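PDB 3S5W: L-ornithine N(5)-monooxygenase from Pseudomonas aeruginosa, which uses FAD, NADPH and molecular oxygen to hydroxylate the side-chain nitrogen of L-ornithine, the first step toward the hydroxamate siderophore pyoverdin. Local coordinates for residues N247-A261 with I328-E340. Sequence-based numbering, arbitrary orientation.
Sequences NDSYPSVQADMILRA and IPRHAFRCMTTVE. With NAP (NADP nicotinamide-adenine-dinucleotide phosphate), chain F.
Arg330 reaches into the turn that follows helix 237-249 and ties it down: the side of its guanidinium, NE and NH2, grips Val253 O, both at 2.9 Å, and NH1 donates to a lone pair of Asn247 O at 3.1 Å. With CG anti to the backbone N (chi1 -179°), the extended chain carries the guanidinium that far. His331 NE2 and Pro251 O lie over its opposite faces, and the His331 ring, with Arg330 CG over its centre, is buried against helix 310-326. From here strands 253-258 and 332-334 run parallel, bonded from Ala332 N to Ala255 O, Met257 N to Ala332 O, and Arg334 N to Met257 O. This is one edge of the five-stranded parallel sheet of the Rossmann-type NADPH domain. On the sheet face of Met257, Leu259 CD2 makes an off-centre CH-pi contact with the Phe333 ring, and Met257 SD comes to that ring's edge. The face of Asp256 and Ile258 is mixed: Asp256 OD2 forms a salt bridge with Arg334 NH1 at 2.7 Å, and Ile258 CG2 packs on Thr337 CG2 at 3.7 Å. Backbone bonds from Thr337 N to Leu259 O and Met336 N to Ala261 O still hold the far end, but Arg260 and Thr338 are exposed. Arg260 CB lies against Thr337 O and Thr338 OG1; its guanidinium leads away to NADP, where NE and NH2 bind phosphate oxygens O1X and O3X and one face lies against adenine C6A, offset toward the rim.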
ATOM      1  N   ASN A 247      21.646  -2.582  -9.042  1.00 23.96           N
ATOM      2  CA  ASN A 247      22.512  -2.412 -10.212  1.00 24.07           C
ATOM      3  C   ASN A 247      23.218  -1.048 -10.211  1.00 25.10           C
ATOM      4  O   ASN A 247      24.448  -0.956 -10.478  1.00 23.95           O
ATOM      5  CB  ASN A 247      21.693  -2.511 -11.500  1.00 23.91           C
ATOM      6  CG  ASN A 247      22.552  -2.340 -12.758  1.00 24.64           C
ATOM      7  OD1 ASN A 247      23.352  -3.209 -13.085  1.00 25.16           O
ATOM      8  ND2 ASN A 247      22.390  -1.211 -13.456  1.00 21.95           N
ATOM      9  N   ASP A 248      22.425  -0.005  -9.929  1.00 25.55           N
ATOM     10  CA  ASP A 248      22.890   1.377 -10.054  1.00 27.17           C
ATOM     11  C   ASP A 248      23.744   1.834  -8.864  1.00 28.31           C
ATOM     12  O   ASP A 248      24.666   2.609  -9.054  1.00 28.62           O
ATOM     13  CB  ASP A 248      21.717   2.361 -10.250  1.00 26.63           C
ATOM     14  CG  ASP A 248      21.025   2.224 -11.611  1.00 27.95           C
ATOM     15  OD1 ASP A 248      21.508   1.463 -12.472  1.00 28.92           O
ATOM     16  OD2 ASP A 248      19.973   2.888 -11.806  1.00 29.23           O
ATOM     17  N   SER A 249      23.446   1.352  -7.658  1.00 28.60           N
ATOM     18  CA  SER A 249      23.990   1.964  -6.429  1.00 30.78           C
ATOM     19  C   SER A 249      24.909   1.080  -5.611  1.00 30.67           C
ATOM     20  O   SER A 249      25.583   1.575  -4.703  1.00 31.42           O
ATOM     21  CB  SER A 249      22.855   2.414  -5.534  1.00 30.59           C
ATOM     22  OG  SER A 249      22.357   3.610  -6.048  1.00 32.74           O
ATOM     23  N   TYR A 250      24.903  -0.214  -5.916  1.00 29.67           N
ATOM     24  CA  TYR A 250      25.697  -1.188  -5.181  1.00 30.52           C
ATOM     25  C   TYR A 250      26.564  -1.969  -6.135  1.00 30.60           C
ATOM     26  O   TYR A 250      26.269  -3.127  -6.421  1.00 30.44           O
ATOM     27  CB  TYR A 250      24.783  -2.107  -4.368  1.00 30.48           C
ATOM     28  CG  TYR A 250      24.024  -1.358  -3.316  1.00 31.86           C
ATOM     29  CD1 TYR A 250      22.846  -0.676  -3.632  1.00 31.55           C
ATOM     30  CD2 TYR A 250      24.498  -1.298  -2.003  1.00 34.34           C
ATOM     31  CE1 TYR A 250      22.170   0.042  -2.674  1.00 35.37           C
ATOM     32  CE2 TYR A 250      23.829  -0.584  -1.041  1.00 35.79           C
ATOM     33  CZ  TYR A 250      22.661   0.079  -1.383  1.00 37.50           C
ATOM     34  OH  TYR A 250      21.978   0.777  -0.423  1.00 39.60           O
ATOM     35  N   PRO A 251      27.666  -1.335  -6.614  1.00 31.69           N
ATOM     36  CA  PRO A 251      28.454  -1.930  -7.688  1.00 32.07           C
ATOM     37  C   PRO A 251      29.047  -3.292  -7.306  1.00 31.93           C
ATOM     38  O   PRO A 251      29.255  -4.111  -8.171  1.00 32.04           O
ATOM     39  CB  PRO A 251      29.546  -0.871  -7.991  1.00 32.63           C
ATOM     40  CG  PRO A 251      29.562   0.062  -6.794  1.00 33.09           C
ATOM     41  CD  PRO A 251      28.172   0.000  -6.215  1.00 32.17           C
ATOM     42  N   SER A 252      29.248  -3.562  -6.024  1.00 32.29           N
ATOM     43  CA  SER A 252      29.796  -4.870  -5.657  1.00 32.50           C
ATOM     44  C   SER A 252      28.728  -5.955  -5.476  1.00 30.53           C
ATOM     45  O   SER A 252      29.068  -7.101  -5.208  1.00 30.48           O
ATOM     46  CB  SER A 252      30.744  -4.772  -4.451  1.00 33.26           C
ATOM     47  OG  SER A 252      29.997  -4.706  -3.251  1.00 39.04           O
ATOM     48  N   VAL A 253      27.449  -5.609  -5.661  1.00 28.56           N
ATOM     49  CA  VAL A 253      26.375  -6.607  -5.548  1.00 26.78           C
ATOM     50  C   VAL A 253      26.122  -7.274  -6.898  1.00 26.66           C
ATOM     51  O   VAL A 253      25.953  -6.584  -7.912  1.00 25.51           O
ATOM     52  CB  VAL A 253      25.062  -5.991  -5.029  1.00 25.86           C
ATOM     53  CG1 VAL A 253      23.891  -6.994  -5.150  1.00 24.60           C
ATOM     54  CG2 VAL A 253      25.209  -5.571  -3.583  1.00 25.16           C
ATOM     55  N   GLN A 254      26.122  -8.609  -6.892  1.00 26.28           N
ATOM     56  CA  GLN A 254      25.604  -9.432  -7.990  1.00 26.73           C
ATOM     57  C   GLN A 254      24.172  -9.836  -7.660  1.00 26.38           C
ATOM     58  O   GLN A 254      23.932 -10.555  -6.659  1.00 25.60           O
ATOM     59  CB  GLN A 254      26.444 -10.699  -8.135  1.00 27.98           C
ATOM     60  CG  GLN A 254      27.875 -10.473  -8.614  1.00 30.38           C
ATOM     61  CD  GLN A 254      28.540 -11.817  -8.848  1.00 36.83           C
ATOM     62  OE1 GLN A 254      29.118 -12.371  -7.934  1.00 38.05           O
ATOM     63  NE2 GLN A 254      28.373 -12.382 -10.052  1.00 39.42           N
ATOM     64  N   ALA A 255      23.213  -9.332  -8.443  1.00 24.93           N
ATOM     65  CA  ALA A 255      21.790  -9.558  -8.176  1.00 24.32           C
ATOM     66  C   ALA A 255      21.185 -10.621  -9.116  1.00 24.69           C
ATOM     67  O   ALA A 255      21.475 -10.634 -10.328  1.00 24.90           O
ATOM     68  CB  ALA A 255      20.991  -8.224  -8.283  1.00 24.21           C
ATOM     69  N   ASP A 256      20.366 -11.513  -8.547  1.00 24.11           N
ATOM     70  CA  ASP A 256      19.596 -12.504  -9.315  1.00 24.13           C
ATOM     71  C   ASP A 256      18.119 -12.194  -9.134  1.00 23.66           C
ATOM     72  O   ASP A 256      17.618 -12.213  -8.004  1.00 23.72           O
ATOM     73  CB  ASP A 256      19.837 -13.937  -8.808  1.00 24.52           C
ATOM     74  CG  ASP A 256      21.240 -14.465  -9.090  1.00 27.33           C
ATOM     75  OD1 ASP A 256      22.152 -13.682  -9.468  1.00 31.70           O
ATOM     76  OD2 ASP A 256      21.422 -15.703  -8.934  1.00 29.75           O
ATOM     77  N   MET A 257      17.404 -11.921 -10.217  1.00 23.02           N
ATOM     78  CA  MET A 257      15.957 -11.803 -10.123  1.00 23.53           C
ATOM     79  C   MET A 257      15.427 -13.204 -10.285  1.00 24.42           C
ATOM     80  O   MET A 257      15.637 -13.858 -11.327  1.00 24.72           O
ATOM     81  CB  MET A 257      15.351 -10.926 -11.208  1.00 24.22           C
ATOM     82  CG  MET A 257      15.848  -9.523 -11.190  1.00 27.36           C
ATOM     83  SD  MET A 257      14.912  -8.430 -12.309  1.00 31.83           S
ATOM     84  CE  MET A 257      13.328  -8.321 -11.482  1.00 30.12           C
ATOM     85  N   ILE A 258      14.731 -13.663  -9.257  1.00 24.63           N
ATOM     86  CA  ILE A 258      14.206 -15.021  -9.257  1.00 24.29           C
ATOM     87  C   ILE A 258      12.692 -14.937  -9.308  1.00 24.06           C
ATOM     88  O   ILE A 258      12.049 -14.595  -8.318  1.00 23.79           O
ATOM     89  CB  ILE A 258      14.710 -15.847  -8.033  1.00 25.34           C
ATOM     90  CG1 ILE A 258      16.252 -15.861  -8.000  1.00 23.80           C
ATOM     91  CG2 ILE A 258      14.080 -17.281  -8.042  1.00 23.88           C
ATOM     92  CD1 ILE A 258      16.870 -16.511  -6.756  1.00 27.28           C
ATOM     93  N   LEU A 259      12.117 -15.268 -10.465  1.00 22.82           N
ATOM     94  CA  LEU A 259      10.680 -15.153 -10.624  1.00 23.39           C
ATOM     95  C   LEU A 259      10.145 -16.454 -11.219  1.00 23.91           C
ATOM     96  O   LEU A 259      10.797 -17.075 -12.083  1.00 23.99           O
ATOM     97  CB  LEU A 259      10.282 -13.934 -11.489  1.00 24.80           C
ATOM     98  CG  LEU A 259      10.762 -13.864 -12.955  1.00 24.30           C
ATOM     99  CD1 LEU A 259       9.824 -12.996 -13.778  1.00 22.49           C
ATOM    100  CD2 LEU A 259      12.201 -13.325 -13.053  1.00 26.34           C
ATOM    101  N   ARG A 260       9.001 -16.882 -10.700  1.00 24.20           N
ATOM    102  CA  ARG A 260       8.399 -18.135 -11.163  1.00 25.42           C
ATOM    103  C   ARG A 260       7.713 -17.937 -12.540  1.00 26.12           C
ATOM    104  O   ARG A 260       7.565 -18.886 -13.290  1.00 25.96           O
ATOM    105  CB  ARG A 260       7.458 -18.734 -10.102  1.00 25.12           C
ATOM    106  CG  ARG A 260       6.332 -17.835  -9.666  1.00 25.06           C
ATOM    107  CD  ARG A 260       5.485 -18.423  -8.527  1.00 25.99           C
ATOM    108  NE  ARG A 260       4.427 -17.477  -8.189  1.00 24.79           N
ATOM    109  CZ  ARG A 260       3.557 -17.630  -7.196  1.00 26.86           C
ATOM    110  NH1 ARG A 260       3.625 -18.694  -6.415  1.00 27.40           N
ATOM    111  NH2 ARG A 260       2.627 -16.711  -6.979  1.00 24.20           N
ATOM    112  N   ALA A 261       7.318 -16.704 -12.858  1.00 26.44           N
ATOM    113  CA  ALA A 261       6.731 -16.401 -14.169  1.00 26.32           C
ATOM    114  C   ALA A 261       7.816 -16.336 -15.252  1.00 26.52           C
ATOM    115  O   ALA A 261       9.016 -16.350 -14.952  1.00 25.36           O
ATOM    116  CB  ALA A 261       5.911 -15.097 -14.107  1.00 26.43           C
ATOM    117  N   ILE A 328      30.506 -10.165 -19.162  1.00 32.29           N
ATOM    118  CA  ILE A 328      30.639 -10.084 -17.697  1.00 32.89           C
ATOM    119  C   ILE A 328      29.266 -10.310 -17.047  1.00 32.14           C
ATOM    120  O   ILE A 328      28.447  -9.399 -17.011  1.00 30.61           O
ATOM    121  CB  ILE A 328      31.272  -8.724 -17.259  1.00 33.11           C
ATOM    122  CG1 ILE A 328      32.666  -8.553 -17.878  1.00 35.39           C
ATOM    123  CG2 ILE A 328      31.356  -8.586 -15.719  1.00 33.14           C
ATOM    124  CD1 ILE A 328      33.158  -7.093 -17.912  1.00 40.15           C
ATOM    125  N   PRO A 329      29.010 -11.534 -16.545  1.00 32.21           N
ATOM    126  CA  PRO A 329      27.670 -11.864 -16.024  1.00 31.46           C
ATOM    127  C   PRO A 329      27.501 -11.528 -14.525  1.00 30.13           C
ATOM    128  O   PRO A 329      27.356 -12.419 -13.686  1.00 29.74           O
ATOM    129  CB  PRO A 329      27.572 -13.376 -16.272  1.00 32.24           C
ATOM    130  CG  PRO A 329      29.052 -13.857 -16.211  1.00 33.35           C
ATOM    131  CD  PRO A 329      29.959 -12.661 -16.393  1.00 32.90           C
ATOM    132  N   ARG A 330      27.522 -10.237 -14.218  1.00 28.89           N
ATOM    133  CA  ARG A 330      27.301  -9.710 -12.875  1.00 27.15           C
ATOM    134  C   ARG A 330      25.963 -10.223 -12.315  1.00 26.78           C
ATOM    135  O   ARG A 330      25.929 -10.882 -11.267  1.00 26.78           O
ATOM    136  CB  ARG A 330      27.328  -8.175 -12.944  1.00 27.19           C
ATOM    137  CG  ARG A 330      27.128  -7.498 -11.628  1.00 28.40           C
ATOM    138  CD  ARG A 330      27.260  -5.982 -11.678  1.00 29.14           C
ATOM    139  NE  ARG A 330      26.676  -5.454 -10.436  1.00 25.95           N
ATOM    140  CZ  ARG A 330      26.152  -4.246 -10.283  1.00 26.73           C
ATOM    141  NH1 ARG A 330      26.165  -3.380 -11.287  1.00 25.38           N
ATOM    142  NH2 ARG A 330      25.623  -3.908  -9.108  1.00 26.52           N
ATOM    143  N   HIS A 331      24.882  -9.967 -13.053  1.00 23.84           N
ATOM    144  CA  HIS A 331      23.526 -10.316 -12.635  1.00 23.75           C
ATOM    145  C   HIS A 331      22.986 -11.502 -13.393  1.00 23.52           C
ATOM    146  O   HIS A 331      23.495 -11.816 -14.459  1.00 24.09           O
ATOM    147  CB  HIS A 331      22.604  -9.127 -12.906  1.00 22.37           C
ATOM    148  CG  HIS A 331      23.020  -7.898 -12.177  1.00 22.72           C
ATOM    149  ND1 HIS A 331      23.206  -6.675 -12.792  1.00 27.26           N
ATOM    150  CD2 HIS A 331      23.315  -7.714 -10.875  1.00 19.69           C
ATOM    151  CE1 HIS A 331      23.582  -5.785 -11.889  1.00 21.08           C
ATOM    152  NE2 HIS A 331      23.656  -6.392 -10.720  1.00 27.25           N
ATOM    153  N   ALA A 332      21.945 -12.122 -12.845  1.00 23.54           N
ATOM    154  CA  ALA A 332      21.249 -13.238 -13.484  1.00 23.60           C
ATOM    155  C   ALA A 332      19.732 -13.012 -13.468  1.00 23.74           C
ATOM    156  O   ALA A 332      19.142 -12.555 -12.467  1.00 22.91           O
ATOM    157  CB  ALA A 332      21.623 -14.569 -12.810  1.00 24.69           C
ATOM    158  N   PHE A 333      19.110 -13.314 -14.601  1.00 23.06           N
ATOM    159  CA  PHE A 333      17.670 -13.227 -14.746  1.00 23.02           C
ATOM    160  C   PHE A 333      17.124 -14.667 -14.703  1.00 24.94           C
ATOM    161  O   PHE A 333      17.101 -15.364 -15.719  1.00 24.82           O
ATOM    162  CB  PHE A 333      17.301 -12.549 -16.073  1.00 23.28           C
ATOM    163  CG  PHE A 333      15.841 -12.261 -16.210  1.00 22.73           C
ATOM    164  CD1 PHE A 333      15.249 -11.244 -15.457  1.00 23.56           C
ATOM    165  CD2 PHE A 333      15.061 -12.992 -17.101  1.00 22.19           C
ATOM    166  CE1 PHE A 333      13.871 -10.981 -15.565  1.00 25.11           C
ATOM    167  CE2 PHE A 333      13.690 -12.740 -17.231  1.00 26.64           C
ATOM    168  CZ  PHE A 333      13.088 -11.742 -16.419  1.00 24.89           C
ATOM    169  N   ARG A 334      16.722 -15.120 -13.526  1.00 24.88           N
ATOM    170  CA  ARG A 334      16.257 -16.510 -13.342  1.00 26.26           C
ATOM    171  C   ARG A 334      14.750 -16.600 -13.421  1.00 26.34           C
ATOM    172  O   ARG A 334      14.079 -16.688 -12.406  1.00 25.95           O
ATOM    173  CB  ARG A 334      16.814 -17.099 -12.046  1.00 26.43           C
ATOM    174  CG  ARG A 334      18.358 -16.971 -11.993  1.00 29.73           C
ATOM    175  CD  ARG A 334      18.868 -17.351 -10.622  1.00 38.46           C
ATOM    176  NE  ARG A 334      19.591 -18.597 -10.662  1.00 46.69           N
ATOM    177  CZ  ARG A 334      20.907 -18.687 -10.764  1.00 48.94           C
ATOM    178  NH1 ARG A 334      21.647 -17.595 -10.834  1.00 53.05           N
ATOM    179  NH2 ARG A 334      21.478 -19.872 -10.791  1.00 51.24           N
ATOM    180  N   CYS A 335      14.226 -16.566 -14.650  1.00 26.09           N
ATOM    181  CA  CYS A 335      12.796 -16.680 -14.870  1.00 27.46           C
ATOM    182  C   CYS A 335      12.409 -18.163 -14.800  1.00 26.83           C
ATOM    183  O   CYS A 335      13.284 -19.013 -14.789  1.00 27.07           O
ATOM    184  CB  CYS A 335      12.355 -16.031 -16.185  1.00 27.53           C
ATOM    185  SG  CYS A 335      13.428 -16.426 -17.603  1.00 34.96           S
ATOM    186  N   MET A 336      11.114 -18.424 -14.667  1.00 26.71           N
ATOM    187  CA  MET A 336      10.543 -19.785 -14.504  1.00 28.86           C
ATOM    188  C   MET A 336      11.206 -20.551 -13.351  1.00 28.59           C
ATOM    189  O   MET A 336      11.385 -21.775 -13.440  1.00 27.94           O
ATOM    190  CB  MET A 336      10.625 -20.605 -15.815  1.00 29.90           C
ATOM    191  CG  MET A 336       9.750 -20.023 -16.948  1.00 33.96           C
ATOM    192  SD  MET A 336       9.958 -21.049 -18.424  1.00 47.13           S
ATOM    193  CE  MET A 336      11.726 -20.973 -18.755  1.00 43.83           C
ATOM    194  N   THR A 337      11.564 -19.831 -12.281  1.00 26.84           N
ATOM    195  CA  THR A 337      12.351 -20.421 -11.210  1.00 27.07           C
ATOM    196  C   THR A 337      11.593 -20.279  -9.894  1.00 26.76           C
ATOM    197  O   THR A 337      11.043 -19.198  -9.577  1.00 25.11           O
ATOM    198  CB  THR A 337      13.760 -19.789 -11.106  1.00 27.66           C
ATOM    199  OG1 THR A 337      14.494 -20.031 -12.306  1.00 28.31           O
ATOM    200  CG2 THR A 337      14.555 -20.367  -9.951  1.00 27.07           C
ATOM    201  N   THR A 338      11.553 -21.386  -9.143  1.00 26.18           N
ATOM    202  CA  THR A 338      10.829 -21.455  -7.880  1.00 26.72           C
ATOM    203  C   THR A 338      11.804 -21.799  -6.777  1.00 26.48           C
ATOM    204  O   THR A 338      12.618 -22.694  -6.943  1.00 25.84           O
ATOM    205  CB  THR A 338       9.691 -22.538  -7.946  1.00 27.86           C
ATOM    206  OG1 THR A 338       8.774 -22.174  -8.987  1.00 31.40           O
ATOM    207  CG2 THR A 338       8.913 -22.651  -6.617  1.00 25.53           C
ATOM    208  N   VAL A 339      11.713 -21.082  -5.649  1.00 26.46           N
ATOM    209  CA  VAL A 339      12.452 -21.475  -4.455  1.00 26.41           C
ATOM    210  C   VAL A 339      11.762 -22.679  -3.803  1.00 27.08           C
ATOM    211  O   VAL A 339      10.659 -22.561  -3.291  1.00 26.12           O
ATOM    212  CB  VAL A 339      12.576 -20.326  -3.422  1.00 26.29           C
ATOM    213  CG1 VAL A 339      13.447 -20.820  -2.245  1.00 25.01           C
ATOM    214  CG2 VAL A 339      13.228 -19.094  -4.070  1.00 24.43           C
ATOM    215  N   GLU A 340      12.429 -23.832  -3.833  1.00 28.55           N
ATOM    216  CA  GLU A 340      11.861 -25.066  -3.239  1.00 29.65           C
ATOM    217  C   GLU A 340      12.273 -25.272  -1.786  1.00 29.19           C
ATOM    218  O   GLU A 340      11.550 -25.880  -1.026  1.00 29.74           O
ATOM    219  CB  GLU A 340      12.265 -26.294  -4.055  1.00 29.54           C
ATOM    220  CG  GLU A 340      11.530 -26.390  -5.353  1.00 34.54           C
ATOM    221  CD  GLU A 340      11.553 -27.808  -5.947  1.00 36.44           C
ATOM    222  OE1 GLU A 340      12.292 -28.708  -5.457  1.00 39.17           O
ATOM    223  OE2 GLU A 340      10.801 -27.994  -6.909  1.00 39.78           O
TER
HETATM  224  PA  NAP F 452       2.740  -7.618  -6.940  1.00 34.44           P
HETATM  225  O1A NAP F 452       2.371  -6.955  -8.196  1.00 32.43           O
HETATM  226  O2A NAP F 452       1.647  -8.299  -6.273  1.00 28.99           O
HETATM  227  O5B NAP F 452       4.013  -8.508  -7.261  1.00 33.33           O
HETATM  228  C5B NAP F 452       4.220  -9.608  -6.455  1.00 28.57           C
HETATM  229  C4B NAP F 452       5.342 -10.357  -7.143  1.00 25.47           C
HETATM  230  O4B NAP F 452       5.714 -11.327  -6.206  1.00 24.62           O
HETATM  231  C3B NAP F 452       4.841 -11.071  -8.405  1.00 23.38           C
HETATM  232  O3B NAP F 452       5.963 -11.143  -9.274  1.00 21.54           O
HETATM  233  C2B NAP F 452       4.513 -12.458  -7.824  1.00 23.74           C
HETATM  234  O2B NAP F 452       4.706 -13.470  -8.769  1.00 24.71           O
HETATM  235  C1B NAP F 452       5.598 -12.623  -6.732  1.00 23.48           C
HETATM  236  N9A NAP F 452       5.145 -13.602  -5.730  1.00 24.69           N
HETATM  237  C8A NAP F 452       4.053 -13.493  -4.895  1.00 25.99           C
HETATM  238  N7A NAP F 452       3.962 -14.605  -4.132  1.00 24.37           N
HETATM  239  C5A NAP F 452       4.962 -15.427  -4.490  1.00 25.82           C
HETATM  240  C6A NAP F 452       5.327 -16.703  -4.057  1.00 27.06           C
HETATM  241  N6A NAP F 452       4.611 -17.328  -3.130  1.00 25.95           N
HETATM  242  N1A NAP F 452       6.412 -17.301  -4.625  1.00 25.19           N
HETATM  243  C2A NAP F 452       7.163 -16.692  -5.594  1.00 25.75           C
HETATM  244  N3A NAP F 452       6.806 -15.423  -6.032  1.00 24.39           N
HETATM  245  C4A NAP F 452       5.715 -14.818  -5.498  1.00 24.49           C
HETATM  246  O3  NAP F 452       3.474  -6.594  -5.929  1.00 34.57           O
HETATM  247  PN  NAP F 452       4.482  -5.323  -6.134  1.00 37.24           P
HETATM  248  O1N NAP F 452       4.901  -4.933  -4.746  1.00 33.56           O
HETATM  249  O2N NAP F 452       5.562  -5.586  -7.139  1.00 27.89           O
HETATM  250  O5D NAP F 452       3.371  -4.294  -6.681  1.00 40.85           O
HETATM  251  C5D NAP F 452       3.417  -3.391  -7.765  1.00 49.18           C
HETATM  252  C4D NAP F 452       2.548  -2.268  -7.210  1.00 52.71           C
HETATM  253  O4D NAP F 452       2.868  -0.968  -7.626  1.00 53.88           O
HETATM  254  C3D NAP F 452       1.050  -2.330  -7.465  1.00 53.49           C
HETATM  255  O3D NAP F 452       0.466  -3.485  -6.911  1.00 52.95           O
HETATM  256  C2D NAP F 452       0.639  -0.994  -6.826  1.00 54.02           C
HETATM  257  O2D NAP F 452       0.261  -1.028  -5.455  1.00 48.74           O
HETATM  258  C1D NAP F 452       1.910  -0.146  -6.971  1.00 54.49           C
HETATM  259  P2B NAP F 452       3.498 -14.198  -9.568  1.00 26.59           P
HETATM  260  O1X NAP F 452       4.191 -15.464 -10.056  1.00 25.63           O
HETATM  261  O2X NAP F 452       3.139 -13.198 -10.650  1.00 27.45           O
HETATM  262  O3X NAP F 452       2.346 -14.418  -8.620  1.00 27.55           O
HETATM  263  O   HOH W   1      25.478  -3.477 -14.535  1.00 33.20           O
HETATM  264  O   HOH W   2      24.470 -13.279 -10.797  1.00 32.71           O
HETATM  265  O   HOH W   3      10.298 -17.235  -7.613  1.00 24.11           O